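Side-chain contacts in PT26-6P (Thermococcus sp., PDB 2WB7), which is of unknown function but is encoded by a mobile element of Euryarchaea and joins two immunoglobulin-like domains to a helical domain: residues Tyr136-Ala141 with Asp153-Thr158; Gly145-Glu150 with Val309-Ile314; Gly327-Leu332 with Gly357-Tyr362; Phe64-Val69 with Ile371-Ala376; Arg496-Leu499 with Gln505-Ile508. All coordinates share one frame; numbering follows the deposited sequence.

Contact 1. Residues Tyr136-Ala141 with Asp153-Thr158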
# COMPACT_ATOMS: atom_id res chain seq x y z
N TYR A 136 -1.12 8.43 16.09
CA TYR A 136 -2.17 9.23 16.74
C TYR A 136 -2.64 10.38 15.86
O TYR A 136 -3.80 10.79 15.92
CB TYR A 136 -1.70 9.77 18.09
CG TYR A 136 -1.36 8.69 19.07
CD1 TYR A 136 -2.21 7.60 19.26
CD2 TYR A 136 -0.19 8.75 19.82
CE1 TYR A 136 -1.89 6.59 20.17
CE2 TYR A 136 0.12 7.76 20.74
CZ TYR A 136 -0.73 6.67 20.90
OH TYR A 136 -0.41 5.67 21.80
N GLN A 137 -1.74 10.90 15.04
CA GLN A 137 -2.11 11.93 14.09
C GLN A 137 -3.06 11.37 13.06
O GLN A 137 -3.96 12.06 12.59
CB GLN A 137 -0.87 12.45 13.40
CG GLN A 137 0.24 12.70 14.35
CD GLN A 137 1.29 13.58 13.74
OE1 GLN A 137 1.00 14.72 13.37
NE2 GLN A 137 2.51 13.07 13.63
N ILE A 138 -2.85 10.11 12.69
CA ILE A 138 -3.72 9.46 11.74
C ILE A 138 -5.06 9.21 12.40
O ILE A 138 -6.11 9.44 11.81
CB ILE A 138 -3.14 8.14 11.25
CG1 ILE A 138 -1.79 8.39 10.59
CG2 ILE A 138 -4.06 7.50 10.25
CD1 ILE A 138 -1.90 9.11 9.29
N ARG A 139 -5.01 8.76 13.65
CA ARG A 139 -6.24 8.57 14.40
C ARG A 139 -7.06 9.86 14.47
O ARG A 139 -8.27 9.84 14.28
CB ARG A 139 -5.97 8.02 15.80
CG ARG A 139 -7.21 7.48 16.46
CD ARG A 139 -7.20 7.63 17.95
NE ARG A 139 -6.63 8.91 18.36
CZ ARG A 139 -5.54 9.04 19.13
NH1 ARG A 139 -4.91 7.95 19.57
NH2 ARG A 139 -5.07 10.24 19.45
N ASP A 140 -6.41 11.00 14.74
CA ASP A 140 -7.11 12.28 14.79
C ASP A 140 -7.71 12.62 13.45
O ASP A 140 -8.89 12.99 13.33
CB ASP A 140 -6.13 13.38 15.15
CG ASP A 140 -5.48 13.15 16.49
OD1 ASP A 140 -6.03 12.33 17.27
OD2 ASP A 140 -4.43 13.79 16.77
N ALA A 141 -6.86 12.54 12.44
CA ALA A 141 -7.23 12.76 11.08
C ALA A 141 -8.50 11.98 10.78
O ALA A 141 -9.46 12.53 10.23
CB ALA A 141 -6.11 12.32 10.17
N ASP A 153 1.94 15.14 3.61
CA ASP A 153 3.30 14.89 3.18
C ASP A 153 3.96 13.99 4.19
O ASP A 153 4.71 13.08 3.86
CB ASP A 153 4.11 16.19 3.14
CG ASP A 153 3.57 17.21 2.14
OD1 ASP A 153 3.03 16.78 1.10
OD2 ASP A 153 3.73 18.43 2.39
N LYS A 154 3.66 14.26 5.45
CA LYS A 154 4.30 13.55 6.54
C LYS A 154 4.03 12.06 6.42
O LYS A 154 4.90 11.23 6.69
CB LYS A 154 3.77 14.07 7.87
CG LYS A 154 4.65 13.74 9.02
CD LYS A 154 4.12 14.34 10.30
CE LYS A 154 5.03 13.99 11.47
NZ LYS A 154 4.41 14.47 12.74
N ILE A 155 2.82 11.72 5.99
CA ILE A 155 2.46 10.32 5.83
C ILE A 155 3.45 9.58 4.95
O ILE A 155 3.90 8.49 5.29
CB ILE A 155 1.04 10.17 5.26
CG1 ILE A 155 0.02 10.63 6.30
CG2 ILE A 155 0.80 8.74 4.86
CD1 ILE A 155 -1.35 10.84 5.77
N TRP A 156 3.80 10.17 3.81
CA TRP A 156 4.64 9.50 2.83
C TRP A 156 6.13 9.68 3.08
O TRP A 156 6.94 9.06 2.41
CB TRP A 156 4.30 9.97 1.41
CG TRP A 156 2.84 10.02 1.21
CD1 TRP A 156 2.07 11.13 1.02
CD2 TRP A 156 1.94 8.91 1.23
NE1 TRP A 156 0.75 10.78 0.91
CE2 TRP A 156 0.65 9.41 1.03
CE3 TRP A 156 2.12 7.53 1.39
CZ2 TRP A 156 -0.47 8.59 0.99
CZ3 TRP A 156 1.01 6.72 1.35
CH2 TRP A 156 -0.27 7.25 1.16
N ASN A 157 6.49 10.52 4.05
CA ASN A 157 7.90 10.82 4.26
C ASN A 157 8.48 10.32 5.59
O ASN A 157 9.69 10.32 5.78
CB ASN A 157 8.17 12.31 4.07
CG ASN A 157 7.80 12.78 2.67
OD1 ASN A 157 7.10 13.79 2.50
ND2 ASN A 157 8.23 12.03 1.65
N THR A 158 7.62 9.88 6.49
CA THR A 158 8.08 9.37 7.76
C THR A 158 8.67 7.98 7.56
O THR A 158 8.13 7.16 6.83
CB THR A 158 6.96 9.30 8.76
OG1 THR A 158 6.41 10.61 8.93
CG2 THR A 158 7.50 8.81 10.07
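Gln-137 and Lys-154 bury the most surface here, their long side chains meeting at the partly exposed margin between two successive helices. Lys-154 sends CG anti to its backbone N (chi1 -161°) and stays extended from there on; the straight chain brings NZ up to the end of Gln-137. Gln-137 comes from helix 135-144 with CG beside the backbone N, and the two side chains meet at about a right angle. Deeper in, the contact turns apolar. Ile-138 folds its CD1 over (chi2 -70°) and sets that methyl against the CG1-CD1 arm of Ile-155, Ile-138 CD1 lying 3.9 Å from Ile-155 CG1 and 4.0 Å from Ile-155 CD1. Neither isoleucine aims its CB straight at the other helix; the branch ends do the touching. Lys-154 also serves through its backbone: its carbonyl O receives Thr-158 N, Asn-157 N and Thr-158 OG1, the hydroxyl lying 2.8 Å from Lys-154 O and above the carbonyl plane, and this gathers the chain end where helix 149-157 finishes. The two helices run over strands of the second immunoglobulin-like domain: Ile-138 rests on Trp-374 of strand 370-379, Ile-155 on Ala-260 of strand 253-261, and Lys-154 touches Leu-134 in the loop ahead of helix 135-144.

Contact 2. Residues Gly145-Glu150 with Val309-Ile314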
# COMPACT_ATOMS: atom_id res chain seq x y z
N GLY A 145 -11.28 14.49 10.50
CA GLY A 145 -11.34 14.73 9.06
C GLY A 145 -10.42 15.87 8.64
O GLY A 145 -10.21 16.11 7.46
N GLN A 146 -9.86 16.58 9.62
CA GLN A 146 -8.91 17.64 9.31
C GLN A 146 -7.57 17.08 8.83
O GLN A 146 -6.81 16.51 9.63
CB GLN A 146 -8.67 18.48 10.55
CG GLN A 146 -9.93 18.86 11.25
CD GLN A 146 -9.67 19.39 12.66
OE1 GLN A 146 -8.52 19.61 13.06
NE2 GLN A 146 -10.75 19.58 13.43
N ILE A 147 -7.30 17.22 7.53
CA ILE A 147 -6.07 16.72 6.94
C ILE A 147 -5.39 17.81 6.15
O ILE A 147 -5.89 18.23 5.12
CB ILE A 147 -6.33 15.57 5.96
CG1 ILE A 147 -7.21 14.50 6.62
CG2 ILE A 147 -5.02 14.98 5.45
CD1 ILE A 147 -7.80 13.53 5.64
N SER A 148 -4.24 18.27 6.63
CA SER A 148 -3.50 19.35 6.01
C SER A 148 -2.50 18.78 5.05
O SER A 148 -2.23 17.58 5.05
CB SER A 148 -2.75 20.14 7.08
OG SER A 148 -1.81 19.31 7.75
N ARG A 149 -1.93 19.64 4.22
CA ARG A 149 -0.86 19.24 3.34
C ARG A 149 0.33 18.79 4.20
O ARG A 149 1.17 18.00 3.77
CB ARG A 149 -0.47 20.41 2.45
CG ARG A 149 0.58 20.07 1.42
CD ARG A 149 0.03 19.09 0.40
NE ARG A 149 1.06 18.56 -0.47
CZ ARG A 149 1.35 19.07 -1.66
NH1 ARG A 149 0.67 20.12 -2.11
NH2 ARG A 149 2.32 18.54 -2.41
N GLU A 150 0.42 19.34 5.41
CA GLU A 150 1.53 19.04 6.32
C GLU A 150 1.50 17.57 6.71
O GLU A 150 2.46 16.83 6.47
CB GLU A 150 1.44 19.90 7.58
CG GLU A 150 1.81 21.39 7.38
CD GLU A 150 0.95 22.11 6.31
OE1 GLU A 150 1.53 22.53 5.27
OE2 GLU A 150 -0.29 22.25 6.51
N VAL A 309 -11.73 9.95 1.90
CA VAL A 309 -11.95 11.34 1.52
C VAL A 309 -11.46 11.64 0.11
O VAL A 309 -10.74 10.86 -0.49
CB VAL A 309 -11.23 12.34 2.49
CG1 VAL A 309 -11.59 12.03 3.95
CG2 VAL A 309 -9.73 12.33 2.27
N THR A 310 -11.89 12.78 -0.43
CA THR A 310 -11.18 13.40 -1.53
C THR A 310 -10.67 14.69 -0.92
O THR A 310 -11.33 15.26 -0.02
CB THR A 310 -12.07 13.73 -2.74
OG1 THR A 310 -13.20 14.52 -2.34
CG2 THR A 310 -12.54 12.48 -3.40
N LEU A 311 -9.51 15.13 -1.37
CA LEU A 311 -8.94 16.35 -0.89
C LEU A 311 -8.76 17.32 -2.06
O LEU A 311 -8.09 17.01 -3.06
CB LEU A 311 -7.60 16.07 -0.23
CG LEU A 311 -7.64 15.14 0.99
CD1 LEU A 311 -6.24 14.86 1.50
CD2 LEU A 311 -8.47 15.76 2.08
N ARG A 312 -9.39 18.49 -1.96
CA ARG A 312 -9.19 19.50 -2.98
C ARG A 312 -7.81 20.07 -2.77
O ARG A 312 -7.45 20.41 -1.65
CB ARG A 312 -10.22 20.61 -2.89
CG ARG A 312 -10.00 21.73 -3.89
CD ARG A 312 -11.24 22.62 -4.01
NE ARG A 312 -11.86 22.83 -2.70
CZ ARG A 312 -12.95 22.19 -2.28
NH1 ARG A 312 -13.56 21.31 -3.07
NH2 ARG A 312 -13.44 22.42 -1.07
N VAL A 313 -7.03 20.12 -3.83
CA VAL A 313 -5.75 20.79 -3.78
C VAL A 313 -5.93 22.18 -4.37
O VAL A 313 -6.35 22.34 -5.53
CB VAL A 313 -4.67 20.04 -4.57
CG1 VAL A 313 -3.41 20.85 -4.62
CG2 VAL A 313 -4.39 18.71 -3.93
N ILE A 314 -5.61 23.19 -3.57
CA ILE A 314 -5.67 24.56 -4.04
C ILE A 314 -4.37 24.93 -4.74
O ILE A 314 -3.30 24.46 -4.36
CB ILE A 314 -5.85 25.49 -2.87
CG1 ILE A 314 -7.19 25.19 -2.19
CG2 ILE A 314 -5.79 26.93 -3.34
CD1 ILE A 314 -8.37 25.47 -3.07
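Ile-147 is the one residue of 145-150 that carries this contact, and it does so with two different methyl groups against Val-309 and Leu-311 of a strand. The apolar part is simple. CD1 of Ile-147 and CG2 of Val-309 reach toward each other tip to tip at 4.1 Å, while the CG2 branch of Ile-147 takes Leu-311 CD1, also at 4.1 Å, the side chains crossing at about a right angle. With CG1 beside the backbone N (chi1 -51°) and chi2 extended, the delta methyl is carried forward to the valine and CG2 is left to face the leucine. All three residues are buried.

The polar bonds belong to the next residues, Ser-148 and Arg-149. Ser-148 stands at the N-cap of helix 149-157, its OG bonded to Leu-151 N. The end of Arg-149 comes nearer the strand; its NE is salt-bridged to Asp-153 of the same helix, and NH1 is hydrogen-bonded to Gly-317 O and to Gly-501 O, the latter in the helical domain. The backbone contributes too: Gly-145, just past the end of helix 135-144, has a positive phi of 84° and starts the linker that brings Ile-147 to the sheet. The arrangement is that of two short helices, 135-144 and 149-157, inserted between strands 120-129 and 163-178 of the first immunoglobulin-like domain, with their linker packed by Ile-147 on the antiparallel sheet of the second.

Contact 3. Residues Gly327-Leu332 with Gly357-Tyr362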
# COMPACT_ATOMS: atom_id res chain seq x y z
N GLY A 327 -16.81 5.93 9.37
CA GLY A 327 -17.52 5.13 10.37
C GLY A 327 -16.70 4.05 11.05
O GLY A 327 -15.47 4.16 11.16
N HIS A 328 -17.40 3.00 11.49
CA HIS A 328 -16.81 1.86 12.22
C HIS A 328 -17.11 0.52 11.56
O HIS A 328 -18.20 0.32 11.03
CB HIS A 328 -17.31 1.85 13.65
CG HIS A 328 -16.75 2.96 14.46
ND1 HIS A 328 -15.47 2.91 14.99
CD2 HIS A 328 -17.25 4.17 14.79
CE1 HIS A 328 -15.22 4.04 15.63
NE2 HIS A 328 -16.28 4.82 15.52
N ILE A 329 -16.15 -0.39 11.62
CA ILE A 329 -16.30 -1.69 10.97
C ILE A 329 -16.65 -2.75 11.99
O ILE A 329 -17.31 -3.75 11.65
CB ILE A 329 -14.98 -2.13 10.32
CG1 ILE A 329 -14.48 -1.05 9.36
CG2 ILE A 329 -15.15 -3.47 9.61
CD1 ILE A 329 -13.04 -1.10 9.10
N GLY A 330 -16.23 -2.52 13.23
CA GLY A 330 -16.24 -3.58 14.24
C GLY A 330 -15.05 -4.51 14.03
O GLY A 330 -13.92 -4.05 13.83
N ASP A 331 -15.28 -5.81 14.06
CA ASP A 331 -14.19 -6.75 13.85
C ASP A 331 -14.04 -6.92 12.36
O ASP A 331 -15.01 -7.23 11.70
CB ASP A 331 -14.52 -8.08 14.53
CG ASP A 331 -14.67 -7.93 16.06
OD1 ASP A 331 -13.64 -7.74 16.74
OD2 ASP A 331 -15.82 -7.98 16.57
N LEU A 332 -12.84 -6.68 11.82
CA LEU A 332 -12.64 -6.93 10.40
C LEU A 332 -12.23 -8.37 10.17
O LEU A 332 -11.11 -8.66 9.75
CB LEU A 332 -11.69 -5.95 9.70
CG LEU A 332 -10.46 -5.35 10.36
CD1 LEU A 332 -9.69 -4.60 9.30
CD2 LEU A 332 -10.84 -4.41 11.50
N GLY A 357 -7.56 7.12 1.72
CA GLY A 357 -8.26 6.30 2.70
C GLY A 357 -7.39 6.09 3.92
O GLY A 357 -6.22 5.69 3.81
N LEU A 358 -7.95 6.39 5.08
CA LEU A 358 -7.29 6.15 6.34
C LEU A 358 -8.10 5.18 7.20
O LEU A 358 -9.30 5.36 7.40
CB LEU A 358 -7.11 7.48 7.08
CG LEU A 358 -6.38 8.61 6.35
CD1 LEU A 358 -6.28 9.80 7.27
CD2 LEU A 358 -4.99 8.21 5.89
N VAL A 359 -7.43 4.15 7.70
CA VAL A 359 -8.02 3.21 8.66
C VAL A 359 -7.16 3.08 9.90
O VAL A 359 -5.92 3.09 9.85
CB VAL A 359 -8.20 1.82 8.05
CG1 VAL A 359 -9.07 0.96 8.95
CG2 VAL A 359 -8.84 1.95 6.68
N TYR A 360 -7.84 2.96 11.03
CA TYR A 360 -7.20 2.87 12.33
C TYR A 360 -7.87 1.72 13.06
O TYR A 360 -9.09 1.70 13.20
CB TYR A 360 -7.44 4.17 13.09
CG TYR A 360 -6.91 4.21 14.49
CD1 TYR A 360 -5.59 4.55 14.75
CD2 TYR A 360 -7.74 3.95 15.57
CE1 TYR A 360 -5.10 4.61 16.05
CE2 TYR A 360 -7.27 4.00 16.88
CZ TYR A 360 -5.95 4.33 17.11
OH TYR A 360 -5.48 4.38 18.41
N ALA A 361 -7.08 0.75 13.52
CA ALA A 361 -7.65 -0.38 14.26
C ALA A 361 -6.75 -0.86 15.40
O ALA A 361 -5.66 -0.34 15.60
CB ALA A 361 -8.00 -1.53 13.32
N TYR A 362 -7.25 -1.83 16.16
CA TYR A 362 -6.50 -2.42 17.25
C TYR A 362 -6.31 -3.90 17.02
O TYR A 362 -7.25 -4.62 16.67
CB TYR A 362 -7.24 -2.23 18.57
CG TYR A 362 -7.33 -0.79 19.01
CD1 TYR A 362 -6.30 -0.21 19.74
CD2 TYR A 362 -8.44 -0.01 18.70
CE1 TYR A 362 -6.38 1.11 20.15
CE2 TYR A 362 -8.51 1.31 19.10
CZ TYR A 362 -7.48 1.86 19.83
OH TYR A 362 -7.55 3.16 20.23
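Ile-329 and Leu-332 meet Val-359 and Ala-361 on one face of the antiparallel sheet of the second immunoglobulin-like domain. Strands 319-331 and 350-364 are not paired with each other; both flank strand 301-314, so the four side chains converge past the strand between them. The touches are loose and wholly apolar: Ile-329 CD1 stands 4.5 Å from Val-359 CG1, and the CD2 branch of Leu-332 stands 4.4 Å from Ala-361 CB.

One shell further out, Ile-288 of strand 281-290 touches Ile-329, Leu-332 and Val-359 alike. That strand is remote in the order of the sheet, consistent with the sheet curling over on itself. Positioning comes from the backbone: Ile-329 and Leu-332 pair with Asp-304 and Ile-302 of the strand between, and the chain is irregular at Ile-329 and Gly-330 (phi 78°), which probably lets residues three apart both direct CB at the partner strand. Tyr-360, between Val-359 and Ala-361 in sequence, turns to the other face and packs on Ile-142 of helix 135-144. There its hydroxyl donates to Tyr-362 OH, with 3.0 Å between Tyr-360 OH and Tyr-362 OH.

Contact 4. Residues Phe64-Val69 with Ile371-Ala376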
# COMPACT_ATOMS: atom_id res chain seq x y z
N PHE A 64 4.80 0.15 9.20
CA PHE A 64 4.57 0.22 10.63
C PHE A 64 3.59 -0.83 11.10
O PHE A 64 2.72 -0.54 11.92
CB PHE A 64 4.05 1.61 11.01
CG PHE A 64 5.01 2.73 10.72
CD1 PHE A 64 6.02 3.03 11.60
CD2 PHE A 64 4.88 3.49 9.56
CE1 PHE A 64 6.90 4.05 11.33
CE2 PHE A 64 5.76 4.51 9.29
CZ PHE A 64 6.77 4.79 10.18
N SER A 65 3.73 -2.06 10.62
CA SER A 65 2.81 -3.13 11.03
C SER A 65 3.21 -3.79 12.35
O SER A 65 4.35 -3.74 12.79
CB SER A 65 2.69 -4.20 9.96
OG SER A 65 2.83 -3.64 8.68
N ALA A 66 2.22 -4.42 12.97
CA ALA A 66 2.44 -5.24 14.13
C ALA A 66 2.76 -6.63 13.57
O ALA A 66 2.38 -6.94 12.45
CB ALA A 66 1.20 -5.27 14.98
N PHE A 67 3.48 -7.45 14.32
CA PHE A 67 3.92 -8.72 13.76
C PHE A 67 4.05 -9.77 14.83
O PHE A 67 4.33 -9.45 15.98
CB PHE A 67 5.25 -8.55 13.03
CG PHE A 67 6.29 -7.87 13.86
CD1 PHE A 67 7.11 -8.60 14.70
CD2 PHE A 67 6.44 -6.50 13.81
CE1 PHE A 67 8.08 -7.96 15.47
CE2 PHE A 67 7.40 -5.86 14.58
CZ PHE A 67 8.21 -6.59 15.41
N PRO A 68 3.85 -11.04 14.45
CA PRO A 68 3.92 -12.08 15.45
C PRO A 68 5.37 -12.33 15.80
O PRO A 68 6.23 -12.35 14.92
CB PRO A 68 3.32 -13.30 14.73
CG PRO A 68 3.36 -13.01 13.27
CD PRO A 68 3.88 -11.59 13.08
N VAL A 69 5.64 -12.51 17.08
CA VAL A 69 6.96 -12.89 17.52
C VAL A 69 6.86 -14.21 18.23
O VAL A 69 6.02 -14.37 19.12
CB VAL A 69 7.56 -11.86 18.50
CG1 VAL A 69 8.85 -12.41 19.12
CG2 VAL A 69 7.82 -10.55 17.80
N ILE A 371 -3.06 -3.19 20.66
CA ILE A 371 -2.04 -2.46 19.88
C ILE A 371 -2.63 -1.73 18.66
O ILE A 371 -3.16 -2.36 17.74
CB ILE A 371 -0.94 -3.42 19.38
CG1 ILE A 371 -0.33 -4.19 20.53
CG2 ILE A 371 0.13 -2.68 18.65
CD1 ILE A 371 0.77 -5.13 20.11
N PRO A 372 -2.51 -0.38 18.63
CA PRO A 372 -3.14 0.43 17.58
C PRO A 372 -2.38 0.35 16.26
O PRO A 372 -1.16 0.52 16.24
CB PRO A 372 -3.05 1.85 18.14
CG PRO A 372 -2.43 1.74 19.51
CD PRO A 372 -1.70 0.44 19.54
N ILE A 373 -3.08 0.10 15.16
CA ILE A 373 -2.44 0.13 13.85
C ILE A 373 -3.22 1.03 12.92
O ILE A 373 -4.43 1.24 13.11
CB ILE A 373 -2.33 -1.26 13.23
CG1 ILE A 373 -3.67 -1.97 13.31
CG2 ILE A 373 -1.25 -2.06 13.93
CD1 ILE A 373 -3.68 -3.28 12.59
N TRP A 374 -2.52 1.58 11.92
CA TRP A 374 -3.16 2.44 10.95
C TRP A 374 -2.68 2.10 9.55
O TRP A 374 -1.58 1.57 9.36
CB TRP A 374 -2.86 3.91 11.26
CG TRP A 374 -1.41 4.28 11.12
CD1 TRP A 374 -0.46 4.18 12.08
CD2 TRP A 374 -0.76 4.79 9.95
NE1 TRP A 374 0.75 4.62 11.59
CE2 TRP A 374 0.59 5.00 10.29
CE3 TRP A 374 -1.19 5.09 8.66
CZ2 TRP A 374 1.51 5.49 9.38
CZ3 TRP A 374 -0.27 5.59 7.75
CH2 TRP A 374 1.07 5.78 8.12
N LEU A 375 -3.53 2.41 8.57
CA LEU A 375 -3.16 2.29 7.16
C LEU A 375 -3.62 3.53 6.39
O LEU A 375 -4.70 4.10 6.65
CB LEU A 375 -3.76 1.04 6.53
CG LEU A 375 -3.28 0.74 5.10
CD1 LEU A 375 -1.88 0.22 5.10
CD2 LEU A 375 -4.18 -0.30 4.46
N ALA A 376 -2.78 3.95 5.45
CA ALA A 376 -3.14 5.01 4.54
C ALA A 376 -2.94 4.46 3.15
O ALA A 376 -1.93 3.80 2.88
CB ALA A 376 -2.27 6.25 4.76
O HOH W 1 0.59 1.12 12.59
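Phe-64 approaches Trp-374 slantwise, its CD2 lying 3.9 Å from CZ2 on the benzene side of the indole. The conformations explain the meeting. Trp-374 holds CG between its backbone N and carbonyl carbon (chi1 65°), and this swings the indole over to the phenylalanine although CB itself does not aim there. Phe-64 takes the commoner choice, CG beside the backbone N and anti to the carbonyl carbon (chi1 -62°). Close to the touching atom, Trp-374 NE1 is hydrogen-bonded to Asp-132 OD1, an aspartate that Phe-64 also touches.

One residue earlier in the strand, Ile-373 likewise places CG1 between N and the carbonyl carbon (chi1 49°). Its CG2 is thereby turned out to Ala-66, 4.2 Å from that residue's CB. The backbones are linked by a single water, which donates to Phe-64 O at 2.8 Å and accepts from Trp-374 N at 3.2 Å. Ala-66 N, for its part, is hydrogen-bonded to Asp-265 OD2. Phe-64, Ala-66, Ile-373 and Trp-374 are all buried, and the contact is an interdomain interface: residues 64-66, in the approach to strand 66-75 of the first immunoglobulin-like domain, set against strand 370-379 of the second.

Contact 5. Residues Arg496-Leu499 with Gln505-Ile508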
# COMPACT_ATOMS: atom_id res chain seq x y z
N ARG A 496 0.93 22.07 -15.60
CA ARG A 496 0.07 22.93 -14.79
C ARG A 496 0.09 22.52 -13.31
O ARG A 496 0.14 23.38 -12.42
CB ARG A 496 -1.36 22.90 -15.32
CG ARG A 496 -2.35 23.77 -14.53
CD ARG A 496 -3.80 23.68 -15.07
NE ARG A 496 -4.34 22.32 -15.03
CZ ARG A 496 -5.08 21.83 -14.04
NH1 ARG A 496 -5.40 22.60 -13.00
NH2 ARG A 496 -5.51 20.56 -14.10
N LYS A 497 0.08 21.22 -13.06
CA LYS A 497 0.18 20.71 -11.71
C LYS A 497 1.56 20.94 -11.13
O LYS A 497 1.69 21.40 -9.99
CB LYS A 497 -0.18 19.23 -11.69
CG LYS A 497 -1.67 19.01 -11.68
CD LYS A 497 -2.08 17.70 -12.28
CE LYS A 497 -3.60 17.60 -12.27
NZ LYS A 497 -4.07 16.25 -12.68
N ALA A 498 2.60 20.64 -11.90
CA ALA A 498 3.97 20.87 -11.44
C ALA A 498 4.14 22.32 -10.99
O ALA A 498 4.56 22.59 -9.87
CB ALA A 498 4.96 20.52 -12.51
N LEU A 499 3.78 23.26 -11.85
CA LEU A 499 3.86 24.69 -11.53
C LEU A 499 3.09 25.16 -10.29
O LEU A 499 3.42 26.20 -9.75
CB LEU A 499 3.39 25.52 -12.71
CG LEU A 499 4.32 25.59 -13.91
CD1 LEU A 499 3.58 26.30 -15.04
CD2 LEU A 499 5.63 26.30 -13.53
N GLN A 505 1.02 14.36 -8.45
CA GLN A 505 0.00 14.09 -9.45
C GLN A 505 0.49 14.44 -10.87
O GLN A 505 0.09 13.81 -11.85
CB GLN A 505 -1.33 14.78 -9.12
CG GLN A 505 -2.48 14.23 -9.96
CD GLN A 505 -3.85 14.61 -9.42
OE1 GLN A 505 -4.27 14.14 -8.35
NE2 GLN A 505 -4.56 15.45 -10.17
N ALA A 506 1.39 15.42 -10.95
CA ALA A 506 2.04 15.79 -12.20
C ALA A 506 2.79 14.61 -12.79
O ALA A 506 2.82 14.43 -14.01
CB ALA A 506 2.98 16.93 -11.95
N LYS A 507 3.42 13.82 -11.95
CA LYS A 507 4.23 12.71 -12.44
C LYS A 507 3.36 11.59 -12.99
O LYS A 507 3.74 10.86 -13.90
CB LYS A 507 5.17 12.20 -11.35
CG LYS A 507 6.25 13.18 -10.96
CD LYS A 507 7.08 12.63 -9.79
CE LYS A 507 8.55 13.03 -9.93
NZ LYS A 507 9.37 12.47 -8.80
N ILE A 508 2.17 11.47 -12.43
CA ILE A 508 1.22 10.51 -12.98
C ILE A 508 0.79 10.94 -14.40
O ILE A 508 0.90 10.17 -15.37
CB ILE A 508 -0.01 10.36 -12.08
CG1 ILE A 508 0.38 9.63 -10.78
CG2 ILE A 508 -1.08 9.62 -12.83
CD1 ILE A 508 -0.57 9.85 -9.63
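Lys-497 and Ala-498 meet Gln-505 and Ala-506 where helix 471-499 gives way, through a short turn, to helix 503-523. Arg-496 opens the first segment with its guanidinium directed elsewhere, NH1 bonding to Leu-351 O in the second immunoglobulin-like domain. Lys-497, which buries the most surface, works at two levels. Close to the backbone its CB lies 3.9 Å from Ala-506 CB. Beyond that, with CG beside the backbone N (chi1 -81°) and the rest extended, the chain runs slantwise along Gln-505, with Lys-497 NZ 3.7 Å and Lys-497 CD 4.2 Å from Gln-505 CG. The ammonium finishes among stronger partners: a salt bridge to Asp-509 OD2 one turn further along helix 503-523, and a hydrogen bond to Val-383 O. Ala-498 follows. Its backbone N is 3.7 Å from Ala-506 CB, and the two methyl carbons, Ala-498 CB and Ala-506 CB, are 4.1 Å apart. Leu-499 turns to other helices, on Ala-444 and Leu-432. With only a methyl on Ala-506, the backbones can come close: Lys-497 CA is 5.3 Å from Ala-506 CA. The chemistry is therefore a methyl-to-backbone core flanked by a buried lysine whose charge is met by Asp-509, which probably helps keep that ammonium protonated.

How the contacts relate
Contacts 1 to 4 form one connected cluster, while contact 5 stands apart. Contacts 3 and 4 share neighbouring strands, 350-364 and 370-379, with Ala-361 O 2.7 Å from Ile-373 N in a probable hydrogen bond. Contact 1 lies over both strands: Arg-139 CG is 3.5 Å from Tyr-360 CZ, and Ile-138 CG1 is 3.8 Å from Trp-374 CD2. Contact 2 shares helix 149-157 with contact 1 and touches it where Ala-141 CB is 4.3 Å from Gln-146 O; it reaches the same sheet one strand further on. Contact 5, in the helical domain, has its centre about 17 Å from that of contact 2 and about 33 Å from that of contact 4.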